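Local coordinates for protein AtGH3.15 acyl acid amido synthetase (Arabidopsis thaliana, PDB 6E1Q) that conjugates the auxin precursor indole-3-butyric acid to glutamine, and possibly cysteine, at the cost of ATP, and also accepts the herbicide 2,4-DB, at residues S37-T42 with C87-S92; S197-L202 with P235-N240; T302-Q307 with Q554-R559; V383-G388 with L410-F415; K517-D522 with K582-E587. All coordinates share one frame; numbering follows the deposited sequence.

Contact 3 lies deepest, its centre about 7 Å from the centre of the chain, and is the one that pairs the N-terminal with the C-terminal family region; a polar arginine-threonine grip dominates it. Contact 2 is also buried, but joins two helices of the N-terminal region through an aromatic ring. The other three are partly buried. Contact 1 rests on one side-chain-to-backbone hydrogen bond, contact 4 on one backbone bond plus apolar packing, and contact 5, centred about 35 Å from the chain's centre, on a tryptophan and aliphatic chains without any hydrogen bond across it. Contact 4 is nested in the loop closed by contact 3, whereas contacts 3 and 5 alternate along the chain.

Contact 1: S37-T42 with C87-S92; sequences SRNAQT and CDRPIS
Asn39 and Asp88 meet through a single hydrogen bond, from the backbone N of Asp88 to the side-chain OD1 of Asn39, 2.8 Å long with an N-H...O angle of 153°. The backbone N of Asp88 lies nearly along the C=O axis of the Asn39 amide. Asn39 is the first residue beyond helix 24-38, and its CG, anti to the carbonyl carbon (chi1 -66°), carries the amide toward Asp88 N; its ND2 turns back to Ile35 O in the last turn of that helix.

Ionic contacts belong to 87-92 itself. NE of Arg89 forms a salt bridge of 2.9 Å with OD1 of Asp88, met on the syn side of the carboxylate, while NH2 of Arg89 bonds to Phe398 O. The sulfur of Cys87 lies over one face of the same guanidinium, offset toward its rim.

Van der Waals contacts fill in the rest. Arg38 O is 3.1 Å from Asp88 CB, and Thr42 CG2 packs against the backbone N of Cys87 at 3.5 Å. Thr42 OG1 is occupied within the type I beta turn 39-42, where it bonds to Asn39 O at 2.9 Å; the same side chain caps Leu45 N at the start of helix 43-49.

Two acceptor pairs face each other unbonded: OD1 of Asn39 and OD1 of Asp88, 3.3 Å apart, and Arg38 O and Asp88 OD2, also 3.3 Å apart. In the first pair each acceptor has a donor of its own, Asp88 N and Arg89 NE, which would ease the repulsion where the turn after helix 24-38 meets the chain leading into strand 91-97, within the N-terminal GH3 region.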
# COMPACT_ATOMS: atom_id res chain seq x y z
N SER A 37 -29.54 -13.42 1.99
CA SER A 37 -30.92 -13.25 1.55
C SER A 37 -30.98 -12.53 0.21
O SER A 37 -31.67 -12.97 -0.72
CB SER A 37 -31.74 -12.49 2.60
OG SER A 37 -31.58 -13.07 3.89
N ARG A 38 -30.25 -11.42 0.07
CA ARG A 38 -30.34 -10.63 -1.15
C ARG A 38 -29.73 -11.35 -2.34
O ARG A 38 -30.17 -11.14 -3.48
CB ARG A 38 -29.67 -9.26 -0.94
CG ARG A 38 -30.60 -8.24 -0.28
CD ARG A 38 -29.89 -7.05 0.37
NE ARG A 38 -30.67 -6.50 1.48
CZ ARG A 38 -30.26 -5.52 2.30
NH1 ARG A 38 -29.07 -4.95 2.13
NH2 ARG A 38 -31.05 -5.11 3.28
N ASN A 39 -28.74 -12.23 -2.11
CA ASN A 39 -28.02 -12.89 -3.20
C ASN A 39 -28.40 -14.36 -3.36
O ASN A 39 -27.67 -15.11 -4.00
CB ASN A 39 -26.51 -12.75 -2.99
CG ASN A 39 -26.05 -11.31 -3.09
OD1 ASN A 39 -26.05 -10.72 -4.17
ND2 ASN A 39 -25.66 -10.74 -1.96
N ALA A 40 -29.55 -14.75 -2.81
CA ALA A 40 -29.93 -16.16 -2.75
C ALA A 40 -30.17 -16.76 -4.12
O ALA A 40 -30.08 -17.98 -4.29
CB ALA A 40 -31.18 -16.32 -1.88
N GLN A 41 -30.53 -15.95 -5.12
CA GLN A 41 -30.79 -16.49 -6.44
C GLN A 41 -29.66 -16.21 -7.43
O GLN A 41 -29.83 -16.48 -8.62
CB GLN A 41 -32.13 -15.97 -6.98
CG GLN A 41 -33.34 -16.50 -6.20
CD GLN A 41 -33.49 -18.02 -6.28
OE1 GLN A 41 -33.28 -18.73 -5.29
NE2 GLN A 41 -33.87 -18.53 -7.46
N THR A 42 -28.52 -15.70 -6.97
CA THR A 42 -27.35 -15.62 -7.85
C THR A 42 -26.92 -17.03 -8.25
O THR A 42 -27.15 -18.01 -7.53
CB THR A 42 -26.17 -14.91 -7.18
OG1 THR A 42 -25.73 -15.65 -6.03
CG2 THR A 42 -26.53 -13.49 -6.79
N CYS A 87 -23.86 -11.52 -7.96
CA CYS A 87 -24.33 -10.39 -7.17
C CYS A 87 -25.72 -9.98 -7.64
O CYS A 87 -25.99 -9.92 -8.84
CB CYS A 87 -23.36 -9.20 -7.29
SG CYS A 87 -23.68 -7.89 -6.09
N ASP A 88 -26.60 -9.70 -6.67
CA ASP A 88 -27.96 -9.28 -6.98
C ASP A 88 -28.04 -7.82 -7.42
O ASP A 88 -29.12 -7.36 -7.80
CB ASP A 88 -28.88 -9.49 -5.77
CG ASP A 88 -28.78 -8.36 -4.74
OD1 ASP A 88 -27.66 -7.88 -4.49
OD2 ASP A 88 -29.83 -7.95 -4.19
N ARG A 89 -26.95 -7.08 -7.34
CA ARG A 89 -26.91 -5.71 -7.83
C ARG A 89 -25.95 -5.60 -9.00
O ARG A 89 -25.02 -6.41 -9.13
CB ARG A 89 -26.53 -4.75 -6.70
CG ARG A 89 -27.71 -4.48 -5.75
CD ARG A 89 -27.29 -4.16 -4.33
NE ARG A 89 -26.70 -5.31 -3.66
CZ ARG A 89 -25.41 -5.40 -3.32
NH1 ARG A 89 -24.60 -4.38 -3.58
NH2 ARG A 89 -24.95 -6.49 -2.72
N PRO A 90 -26.14 -4.62 -9.88
CA PRO A 90 -25.25 -4.49 -11.04
C PRO A 90 -23.81 -4.21 -10.62
O PRO A 90 -23.55 -3.54 -9.62
CB PRO A 90 -25.85 -3.31 -11.83
CG PRO A 90 -26.87 -2.69 -10.93
CD PRO A 90 -27.32 -3.74 -9.99
N ILE A 91 -22.88 -4.78 -11.38
CA ILE A 91 -21.46 -4.47 -11.20
C ILE A 91 -21.18 -3.15 -11.91
O ILE A 91 -21.41 -3.03 -13.12
CB ILE A 91 -20.57 -5.60 -11.76
CG1 ILE A 91 -20.93 -6.94 -11.12
CG2 ILE A 91 -19.08 -5.26 -11.63
CD1 ILE A 91 -20.78 -6.96 -9.66
N SER A 92 -20.71 -2.15 -11.17
CA SER A 92 -20.55 -0.85 -11.82
C SER A 92 -19.15 -0.62 -12.37
O SER A 92 -19.00 0.17 -13.31
CB SER A 92 -20.91 0.28 -10.86
OG SER A 92 -20.14 0.20 -9.70

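Contact 2: S197-L202 with P235-N240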
# COMPACT_ATOMS: atom_id res chain seq x y z
N SER A 197 2.42 14.71 -15.56
CA SER A 197 1.44 14.60 -14.48
C SER A 197 2.07 14.90 -13.13
O SER A 197 1.51 15.66 -12.33
CB SER A 197 0.80 13.21 -14.50
OG SER A 197 1.78 12.21 -14.24
N MET A 198 3.25 14.33 -12.85
CA MET A 198 3.92 14.65 -11.58
C MET A 198 4.26 16.15 -11.50
O MET A 198 4.16 16.77 -10.44
CB MET A 198 5.19 13.81 -11.43
CG MET A 198 6.04 14.19 -10.22
SD MET A 198 5.22 13.72 -8.66
CE MET A 198 5.66 11.97 -8.60
N TYR A 199 4.66 16.74 -12.64
CA TYR A 199 5.01 18.15 -12.64
C TYR A 199 3.81 19.03 -12.29
O TYR A 199 3.90 19.92 -11.44
CB TYR A 199 5.62 18.53 -14.01
CG TYR A 199 6.14 19.97 -14.09
CD1 TYR A 199 5.28 21.03 -14.34
CD2 TYR A 199 7.49 20.26 -13.89
CE1 TYR A 199 5.75 22.35 -14.41
CE2 TYR A 199 7.97 21.57 -13.95
CZ TYR A 199 7.10 22.60 -14.21
OH TYR A 199 7.55 23.91 -14.28
N CYS A 200 2.66 18.77 -12.92
CA CYS A 200 1.50 19.63 -12.69
C CYS A 200 0.96 19.47 -11.28
O CYS A 200 0.54 20.45 -10.64
CB CYS A 200 0.40 19.34 -13.71
SG CYS A 200 0.90 19.77 -15.40
N GLN A 201 0.95 18.23 -10.78
CA GLN A 201 0.47 17.96 -9.43
C GLN A 201 1.34 18.64 -8.38
O GLN A 201 0.83 19.17 -7.38
CB GLN A 201 0.40 16.44 -9.26
CG GLN A 201 0.78 15.87 -7.93
CD GLN A 201 0.22 14.46 -7.78
OE1 GLN A 201 -0.99 14.27 -7.61
NE2 GLN A 201 1.08 13.45 -7.91
N LEU A 202 2.66 18.65 -8.57
CA LEU A 202 3.53 19.33 -7.62
C LEU A 202 3.41 20.85 -7.76
O LEU A 202 3.42 21.58 -6.76
CB LEU A 202 4.98 18.87 -7.82
CG LEU A 202 5.39 17.57 -7.10
CD1 LEU A 202 6.75 17.06 -7.59
CD2 LEU A 202 5.43 17.77 -5.59
N PRO A 235 13.65 24.22 -9.41
CA PRO A 235 13.86 25.59 -9.92
C PRO A 235 12.91 25.95 -11.03
O PRO A 235 12.43 27.09 -11.08
CB PRO A 235 15.33 25.59 -10.40
CG PRO A 235 15.94 24.43 -9.66
CD PRO A 235 14.86 23.40 -9.60
N GLU A 236 12.61 25.00 -11.92
CA GLU A 236 11.66 25.28 -12.98
C GLU A 236 10.25 25.46 -12.42
O GLU A 236 9.52 26.36 -12.84
CB GLU A 236 11.68 24.17 -14.02
CG GLU A 236 10.77 24.44 -15.18
CD GLU A 236 10.81 23.35 -16.22
OE1 GLU A 236 10.09 23.48 -17.24
OE2 GLU A 236 11.55 22.35 -16.04
N LEU A 237 9.84 24.60 -11.48
CA LEU A 237 8.55 24.79 -10.82
C LEU A 237 8.43 26.19 -10.22
O LEU A 237 7.40 26.86 -10.36
CB LEU A 237 8.35 23.74 -9.72
CG LEU A 237 8.11 22.33 -10.26
CD1 LEU A 237 8.47 21.32 -9.17
CD2 LEU A 237 6.65 22.19 -10.70
N CYS A 238 9.48 26.64 -9.53
CA CYS A 238 9.44 27.94 -8.89
C CYS A 238 9.41 29.05 -9.93
O CYS A 238 8.72 30.07 -9.75
CB CYS A 238 10.64 28.10 -7.97
SG CYS A 238 10.50 27.05 -6.51
N SER A 239 10.13 28.86 -11.04
CA SER A 239 10.11 29.83 -12.11
C SER A 239 8.69 30.00 -12.67
O SER A 239 8.24 31.13 -12.91
CB SER A 239 11.11 29.40 -13.19
OG SER A 239 10.76 29.94 -14.44
N ASN A 240 7.96 28.90 -12.84
CA ASN A 240 6.57 28.98 -13.27
C ASN A 240 5.74 29.78 -12.28
O ASN A 240 4.87 30.57 -12.68
CB ASN A 240 5.95 27.58 -13.41
CG ASN A 240 6.37 26.87 -14.69
OD1 ASN A 240 5.75 25.86 -15.05
ND2 ASN A 240 7.41 27.36 -15.37
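Tyr199 has the most surface buried here, and its ring is met over one face by Leu237. CD2 of Leu237 stands 3.6 Å from the centroid of the Tyr199 ring and 13° off the ring normal, a CH-pi contact over the centre. The leucine and tyrosine run antiparallel alongside one another. CG of Tyr199 is anti to its backbone N, which starts the ring on its way toward helix 220-243.

Leu237 is the second large contributor. Besides CD2, its CG lies 3.8 Å from CE2 of Tyr199, and its other methyl, CD1, makes a looser contact of 4.5 Å with CB of Leu202.

The polar partner of Tyr199 is Asn240, at the ring's edge. OH of Tyr199 donates to OD1 of Asn240 at 2.8 Å, and the hydroxyl sits above the carbonyl plane, 74° out of it. ND2 of Asn240 bonds to Ser247 OG. CG of Glu236 also touches the phenol, 3.4 Å from Tyr199 OH, while its carboxylate OE1 accepts from Ser247 and Trp249; Trp249 in turn stacks edge-to-face with Tyr199. Cys200, facing away, ties helix 194-207 to Cys255 by a disulfide.

The axes of the two short segments come no closer than 10.9 Å, a gap that the long aromatic side chain spans. Their crossing angle is -52°. This is helix-helix packing within the N-terminal region, whose family belongs to the adenylate-forming ANL clan.

Contact 3: T302-Q307 with Q554-R559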
# COMPACT_ATOMS: atom_id res chain seq x y z
N THR A 302 3.00 -0.14 6.78
CA THR A 302 3.12 -1.47 7.36
C THR A 302 3.66 -2.46 6.33
O THR A 302 3.68 -2.20 5.13
CB THR A 302 1.75 -1.93 7.88
OG1 THR A 302 0.82 -1.95 6.78
CG2 THR A 302 1.23 -0.98 8.97
N GLY A 303 4.07 -3.63 6.82
CA GLY A 303 4.54 -4.67 5.93
C GLY A 303 5.82 -4.25 5.23
O GLY A 303 6.73 -3.71 5.85
N THR A 304 5.87 -4.48 3.91
CA THR A 304 7.04 -4.09 3.13
C THR A 304 7.32 -2.59 3.25
O THR A 304 8.48 -2.17 3.21
CB THR A 304 6.86 -4.49 1.66
OG1 THR A 304 8.10 -4.31 0.95
CG2 THR A 304 5.73 -3.66 0.99
N MET A 305 6.27 -1.78 3.45
CA MET A 305 6.47 -0.34 3.49
C MET A 305 7.13 0.12 4.78
O MET A 305 7.62 1.25 4.83
CB MET A 305 5.14 0.39 3.30
CG MET A 305 4.54 0.22 1.89
SD MET A 305 5.76 0.75 0.63
CE MET A 305 5.12 -0.10 -0.81
N ALA A 306 7.13 -0.72 5.82
CA ALA A 306 7.80 -0.33 7.07
C ALA A 306 9.27 -0.02 6.85
O ALA A 306 9.86 0.72 7.65
CB ALA A 306 7.65 -1.44 8.12
N GLN A 307 9.86 -0.55 5.78
CA GLN A 307 11.28 -0.34 5.52
C GLN A 307 11.61 1.13 5.27
O GLN A 307 12.74 1.56 5.53
CB GLN A 307 11.71 -1.16 4.30
CG GLN A 307 11.68 -2.68 4.53
CD GLN A 307 12.72 -3.16 5.54
OE1 GLN A 307 13.87 -2.69 5.57
NE2 GLN A 307 12.32 -4.12 6.38
N GLN A 554 0.66 2.03 -8.20
CA GLN A 554 0.64 0.81 -7.42
C GLN A 554 2.01 0.16 -7.34
O GLN A 554 2.13 -0.92 -6.77
CB GLN A 554 -0.40 -0.16 -8.01
CG GLN A 554 -1.85 0.27 -7.75
CD GLN A 554 -2.87 -0.45 -8.64
OE1 GLN A 554 -2.75 -0.48 -9.87
NE2 GLN A 554 -3.89 -1.03 -8.02
N TYR A 555 3.04 0.81 -7.88
CA TYR A 555 4.35 0.17 -7.91
C TYR A 555 4.93 0.05 -6.50
O TYR A 555 4.92 1.02 -5.73
CB TYR A 555 5.33 0.93 -8.80
CG TYR A 555 6.69 0.27 -8.81
CD1 TYR A 555 6.99 -0.73 -9.73
CD2 TYR A 555 7.67 0.63 -7.88
CE1 TYR A 555 8.25 -1.36 -9.74
CE2 TYR A 555 8.92 0.02 -7.88
CZ TYR A 555 9.20 -0.98 -8.81
OH TYR A 555 10.44 -1.60 -8.82
N LYS A 556 5.44 -1.13 -6.17
CA LYS A 556 6.25 -1.35 -4.99
C LYS A 556 7.51 -2.08 -5.41
O LYS A 556 7.48 -2.93 -6.30
CB LYS A 556 5.53 -2.20 -3.92
CG LYS A 556 4.03 -1.99 -3.83
CD LYS A 556 3.44 -2.95 -2.80
CE LYS A 556 1.98 -3.24 -3.07
NZ LYS A 556 1.13 -2.95 -1.89
N THR A 557 8.62 -1.77 -4.75
CA THR A 557 9.83 -2.54 -5.01
C THR A 557 9.59 -4.00 -4.68
O THR A 557 9.29 -4.33 -3.52
CB THR A 557 11.00 -1.99 -4.20
OG1 THR A 557 11.20 -0.61 -4.54
CG2 THR A 557 12.26 -2.78 -4.52
N PRO A 558 9.65 -4.91 -5.65
CA PRO A 558 9.51 -6.34 -5.32
C PRO A 558 10.70 -6.77 -4.48
O PRO A 558 11.83 -6.36 -4.72
CB PRO A 558 9.51 -7.02 -6.69
CG PRO A 558 10.36 -6.11 -7.53
CD PRO A 558 10.10 -4.70 -7.04
N ARG A 559 10.43 -7.60 -3.48
CA ARG A 559 11.51 -8.01 -2.58
C ARG A 559 12.34 -9.17 -3.10
O ARG A 559 13.37 -9.50 -2.51
CB ARG A 559 10.94 -8.34 -1.21
CG ARG A 559 10.30 -7.16 -0.53
CD ARG A 559 11.15 -5.91 -0.66
NE ARG A 559 10.67 -4.83 0.20
CZ ARG A 559 11.19 -3.61 0.25
NH1 ARG A 559 12.23 -3.28 -0.51
NH2 ARG A 559 10.69 -2.72 1.09
O HOH W 1 7.99 -3.18 -1.46
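Arg559 grips Thr304 side-on with two nitrogens, joining the C-terminal to the N-terminal GH3 region. NE donates to Thr304 OG1 at 2.7 Å, with the oxygen tilted 27° from the guanidinium plane. NH2 donates to Thr304 O at 3.1 Å; that oxygen lies in the guanidinium plane, with NH2 above the carbonyl plane. A weak third bond joins NH2 to OG1. OG1 of Thr304 is anti to its backbone N (chi1 -170°), which sets it beside the carbonyl carbon, near the O that NH2 reaches.

A water bridges the same OG1 to Thr557 O, 2.7 Å from each. Beside this polar group, CE of Met305 packs 3.7 Å from CG of Lys556, the two side chains roughly perpendicular, and CG of Gln307 lies 3.6 Å from Arg559 NH2. Segment 302-307 also holds the ATP-binding Thr302, and Lys556 comes close to the ATP-binding Ser98.

In the second shell, Asp464 forms a salt bridge with Arg559 NH1, and Phe465 adds a cation-pi contact, holding the guanidinium from strand 461-470. Gln307 is fixed by Thr449 and Lys452. The 3-10 turn 304-307 leads into helix 309-316 and faces helix 441-452, while the chain 554-559 runs between helices 537-547 and 564-571.

Contact 4: V383-G388 with L410-F415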
# COMPACT_ATOMS: atom_id res chain seq x y z
N VAL A 383 -15.45 -12.44 16.19
CA VAL A 383 -15.42 -12.31 17.65
C VAL A 383 -14.72 -13.46 18.36
O VAL A 383 -14.48 -13.36 19.57
CB VAL A 383 -16.84 -12.20 18.24
CG1 VAL A 383 -17.57 -11.01 17.64
CG2 VAL A 383 -17.61 -13.49 18.00
N ASP A 384 -14.41 -14.54 17.66
CA ASP A 384 -13.79 -15.73 18.25
C ASP A 384 -12.29 -15.80 18.02
O ASP A 384 -11.66 -16.80 18.35
CB ASP A 384 -14.45 -16.98 17.69
CG ASP A 384 -15.88 -17.06 18.08
OD1 ASP A 384 -16.19 -16.62 19.21
OD2 ASP A 384 -16.69 -17.53 17.26
N VAL A 385 -11.71 -14.75 17.43
CA VAL A 385 -10.28 -14.70 17.20
C VAL A 385 -9.51 -14.72 18.54
O VAL A 385 -10.02 -14.28 19.58
CB VAL A 385 -10.05 -13.42 16.37
CG1 VAL A 385 -9.28 -12.37 17.13
CG2 VAL A 385 -9.52 -13.75 14.97
N LYS A 386 -8.28 -15.24 18.52
CA LYS A 386 -7.45 -15.44 19.72
C LYS A 386 -6.30 -14.45 19.74
O LYS A 386 -5.52 -14.39 18.78
CB LYS A 386 -6.87 -16.85 19.77
CG LYS A 386 -7.80 -17.95 20.21
CD LYS A 386 -7.02 -18.96 21.04
CE LYS A 386 -7.02 -20.33 20.39
NZ LYS A 386 -8.06 -21.22 20.99
N ILE A 387 -6.14 -13.71 20.84
CA ILE A 387 -5.09 -12.70 20.88
C ILE A 387 -3.73 -13.36 20.77
O ILE A 387 -3.45 -14.36 21.43
CB ILE A 387 -5.20 -11.86 22.16
CG1 ILE A 387 -6.53 -11.11 22.22
CG2 ILE A 387 -4.05 -10.84 22.23
CD1 ILE A 387 -6.88 -10.41 20.91
N GLY A 388 -2.86 -12.78 19.92
CA GLY A 388 -1.52 -13.29 19.70
C GLY A 388 -1.38 -14.28 18.56
O GLY A 388 -0.25 -14.59 18.18
N LEU A 410 -2.72 -11.35 9.36
CA LEU A 410 -2.88 -10.38 10.44
C LEU A 410 -2.65 -11.08 11.78
O LEU A 410 -3.01 -12.25 11.93
CB LEU A 410 -4.27 -9.78 10.41
CG LEU A 410 -4.71 -9.17 9.07
CD1 LEU A 410 -6.13 -8.66 9.19
CD2 LEU A 410 -3.76 -8.06 8.67
N ARG A 411 -2.09 -10.37 12.74
CA ARG A 411 -2.02 -10.86 14.11
C ARG A 411 -3.03 -10.11 14.97
O ARG A 411 -3.01 -8.87 15.01
CB ARG A 411 -0.61 -10.73 14.71
CG ARG A 411 -0.44 -11.52 16.06
CD ARG A 411 0.98 -11.47 16.64
NE ARG A 411 1.37 -10.10 16.97
CZ ARG A 411 2.17 -9.35 16.22
NH1 ARG A 411 2.68 -9.82 15.09
NH2 ARG A 411 2.45 -8.10 16.59
N ALA A 412 -3.90 -10.85 15.64
CA ALA A 412 -4.86 -10.26 16.57
C ALA A 412 -4.12 -9.71 17.79
O ALA A 412 -3.41 -10.46 18.47
CB ALA A 412 -5.88 -11.31 16.97
N THR A 413 -4.30 -8.42 18.09
CA THR A 413 -3.54 -7.82 19.18
C THR A 413 -4.40 -7.34 20.35
O THR A 413 -3.84 -7.01 21.40
CB THR A 413 -2.71 -6.62 18.69
OG1 THR A 413 -3.52 -5.82 17.81
CG2 THR A 413 -1.49 -7.11 17.91
N GLY A 414 -5.72 -7.32 20.22
CA GLY A 414 -6.57 -6.82 21.29
C GLY A 414 -7.96 -6.49 20.77
O GLY A 414 -8.35 -6.91 19.69
N PHE A 415 -8.69 -5.73 21.59
CA PHE A 415 -10.08 -5.39 21.32
C PHE A 415 -10.29 -3.90 21.53
O PHE A 415 -9.87 -3.35 22.55
CB PHE A 415 -11.01 -6.17 22.25
CG PHE A 415 -10.89 -7.67 22.13
CD1 PHE A 415 -11.44 -8.32 21.03
CD2 PHE A 415 -10.25 -8.41 23.10
CE1 PHE A 415 -11.35 -9.70 20.92
CE2 PHE A 415 -10.17 -9.79 23.00
CZ PHE A 415 -10.72 -10.43 21.90
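Ala412 occupies the buried part of this contact, its CB 3.6 Å from both CG1 of Val385 and the backbone O of Lys386. The backbone is joined at the same place: Gly388 N, itself at the surface, donates to Ala412 O at 2.8 Å, with a nearly straight N-H...O angle of 171°. Val385 and Ala412 are the buried residues of the contact, and Tyr391 and Phe422, on the neighbouring strands, pack against Val385 and Ala412 respectively.

Away from this centre the partners are exposed or partly so. Ile387 carries most of the contact there, and although it is exposed, as is Phe415, its CD1 still reaches closely over the strand, to 3.4 Å from Gly414 N. The same methyl sits over one face of the Phe415 ring, 4.3 Å from its centroid and 27° off the normal, a CH-pi contact at moderate range. CG1 of Ile387, anti to the carbonyl carbon (chi1 -62°), touches CE2 of Phe415 at 3.9 Å, and the two side chains run obliquely past one another. On the other flank, the aliphatic CD of Arg411 lies 3.7 Å from Gly388 O.

Thr413 and Gly414 share His421 as partner in a classic beta bulge on strand 404-416, and Thr413 OG1 bonds to His421 ND1. Ile387 CD1 therefore packs on the backbone of the bulge itself. Gly388 has a positive phi, and a side chain here would collide with the carbonyl O of Ile387.

Chemically, one straight backbone bond sets the loop 383-388 on the strand just before strand 390-396 begins, and aliphatic groups and the Phe415 ring supply most of the rest, making the association mainly apolar although much of its rim is exposed.

Contact 5: K517-D522 with K582-E587; sequences KGRKND and KIPSWE
Lys517 lies over Trp586, packing the last turns of helix 513-522 against the C-terminal tail that follows strand 574-579, the edge strand of the four-stranded mixed sheet in the C-terminal part of the protein. Followed outward, CB of Lys517 is 3.5 Å above the indole plane and equally far from CE2 of Trp586. CG is anti to the backbone N (chi1 -175°) and sits 3.5 Å from the centroid of the six-membered ring, only 5° off its normal: a CH-pi contact over the face. Beyond this the chain bends at chi2 and chi3; CD and CE stand off from the indole and lead toward Asp522, and NZ ends in a salt bridge with OD1 of Asp522 in its own helix, modelled implausibly short and so doubtful in detail. The lysine is thus an aliphatic lid on the indole.

Lys520 lays its aliphatic chain along Ile583 and the tail's backbone carbonyls. Its CB is 3.7 Å from CG2 of Ile583, and its CD passes 3.3 Å from Trp586 O. Arg519 packs across Pro584, whose CD lies over one guanidinium face and whose CG is 3.8 Å from Arg519 CB; the side chains are close to perpendicular. NE of Arg519 is bound to Glu508 in a salt bridge, which holds the group toward helix 497-510. Pro584 touches Glu508 and Glu509 of that helix as well, and Ser585 OG bonds to Glu509.

The helix widens into a pi-type turn at 518-522, where Asn521 N and Asp522 N both donate to Lys517 O, each at 2.8 Å and from opposite faces of its carbonyl plane.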
# COMPACT_ATOMS: atom_id res chain seq x y z
N LYS A 517 19.42 -24.79 8.94
CA LYS A 517 19.84 -26.19 8.87
C LYS A 517 20.51 -26.48 7.53
O LYS A 517 21.51 -27.21 7.47
CB LYS A 517 18.64 -27.11 9.09
CG LYS A 517 19.00 -28.58 9.15
CD LYS A 517 18.64 -29.35 7.91
CE LYS A 517 18.15 -30.74 8.29
NZ LYS A 517 18.09 -31.65 7.12
N GLY A 518 19.98 -25.90 6.45
CA GLY A 518 20.64 -26.03 5.16
C GLY A 518 22.06 -25.50 5.17
O GLY A 518 22.96 -26.09 4.57
N ARG A 519 22.28 -24.37 5.85
CA ARG A 519 23.61 -23.78 5.89
C ARG A 519 24.54 -24.59 6.78
O ARG A 519 25.68 -24.90 6.41
CB ARG A 519 23.53 -22.33 6.36
CG ARG A 519 23.26 -21.33 5.24
CD ARG A 519 24.54 -21.10 4.48
NE ARG A 519 25.31 -20.02 5.08
CZ ARG A 519 26.62 -20.06 5.30
NH1 ARG A 519 27.32 -21.13 4.96
NH2 ARG A 519 27.23 -19.02 5.86
N LYS A 520 24.07 -24.94 7.98
CA LYS A 520 24.96 -25.50 8.98
C LYS A 520 25.09 -27.01 8.82
O LYS A 520 26.20 -27.55 8.81
CB LYS A 520 24.47 -25.13 10.38
CG LYS A 520 25.11 -25.93 11.50
CD LYS A 520 24.39 -25.71 12.82
CE LYS A 520 25.29 -26.05 14.00
NZ LYS A 520 26.71 -25.74 13.68
N ASN A 521 23.96 -27.70 8.65
CA ASN A 521 23.95 -29.15 8.60
C ASN A 521 23.94 -29.70 7.18
O ASN A 521 24.92 -30.29 6.72
CB ASN A 521 22.73 -29.68 9.36
CG ASN A 521 22.80 -31.17 9.59
OD1 ASN A 521 23.68 -31.85 9.08
ND2 ASN A 521 21.85 -31.68 10.36
N ASP A 522 22.82 -29.50 6.48
CA ASP A 522 22.58 -30.16 5.20
C ASP A 522 23.69 -29.91 4.19
O ASP A 522 24.00 -30.78 3.38
CB ASP A 522 21.25 -29.69 4.62
CG ASP A 522 20.07 -30.45 5.16
OD1 ASP A 522 20.29 -31.38 5.96
OD2 ASP A 522 18.92 -30.10 4.80
N LYS A 582 30.40 -16.29 8.70
CA LYS A 582 30.06 -17.16 9.81
C LYS A 582 28.85 -17.99 9.43
O LYS A 582 27.99 -17.55 8.66
CB LYS A 582 29.79 -16.36 11.10
CG LYS A 582 31.02 -15.60 11.63
CD LYS A 582 30.63 -14.24 12.20
CE LYS A 582 29.95 -14.35 13.55
NZ LYS A 582 29.25 -13.07 13.94
N ILE A 583 28.80 -19.21 9.96
CA ILE A 583 27.67 -20.09 9.69
C ILE A 583 26.59 -19.82 10.74
O ILE A 583 26.90 -19.71 11.93
CB ILE A 583 28.10 -21.57 9.68
CG1 ILE A 583 29.16 -21.79 8.60
CG2 ILE A 583 26.93 -22.49 9.44
CD1 ILE A 583 30.57 -21.86 9.13
N PRO A 584 25.32 -19.67 10.34
CA PRO A 584 24.26 -19.40 11.31
C PRO A 584 23.99 -20.62 12.19
O PRO A 584 24.29 -21.76 11.83
CB PRO A 584 23.05 -19.06 10.44
CG PRO A 584 23.33 -19.70 9.12
CD PRO A 584 24.82 -19.67 8.95
N SER A 585 23.43 -20.36 13.36
CA SER A 585 23.18 -21.42 14.32
C SER A 585 21.91 -22.19 13.98
O SER A 585 20.98 -21.65 13.36
CB SER A 585 23.10 -20.85 15.73
OG SER A 585 22.12 -19.83 15.81
N TRP A 586 21.88 -23.46 14.37
CA TRP A 586 20.71 -24.31 14.24
C TRP A 586 20.91 -25.58 15.07
O TRP A 586 22.00 -26.16 15.07
CB TRP A 586 20.46 -24.68 12.77
CG TRP A 586 19.23 -25.52 12.60
CD1 TRP A 586 17.95 -25.09 12.42
CD2 TRP A 586 19.17 -26.95 12.65
NE1 TRP A 586 17.09 -26.16 12.35
CE2 TRP A 586 17.82 -27.32 12.49
CE3 TRP A 586 20.12 -27.96 12.81
CZ2 TRP A 586 17.39 -28.65 12.48
CZ3 TRP A 586 19.71 -29.28 12.81
CH2 TRP A 586 18.35 -29.61 12.63
N GLU A 587 19.86 -25.99 15.79
CA GLU A 587 19.87 -27.21 16.61
C GLU A 587 20.41 -28.42 15.85
O GLU A 587 19.67 -29.09 15.13
CB GLU A 587 18.46 -27.51 17.12
CG GLU A 587 18.28 -28.88 17.79
CD GLU A 587 16.94 -29.51 17.47
OE1 GLU A 587 16.88 -30.36 16.56
OE2 GLU A 587 15.94 -29.15 18.14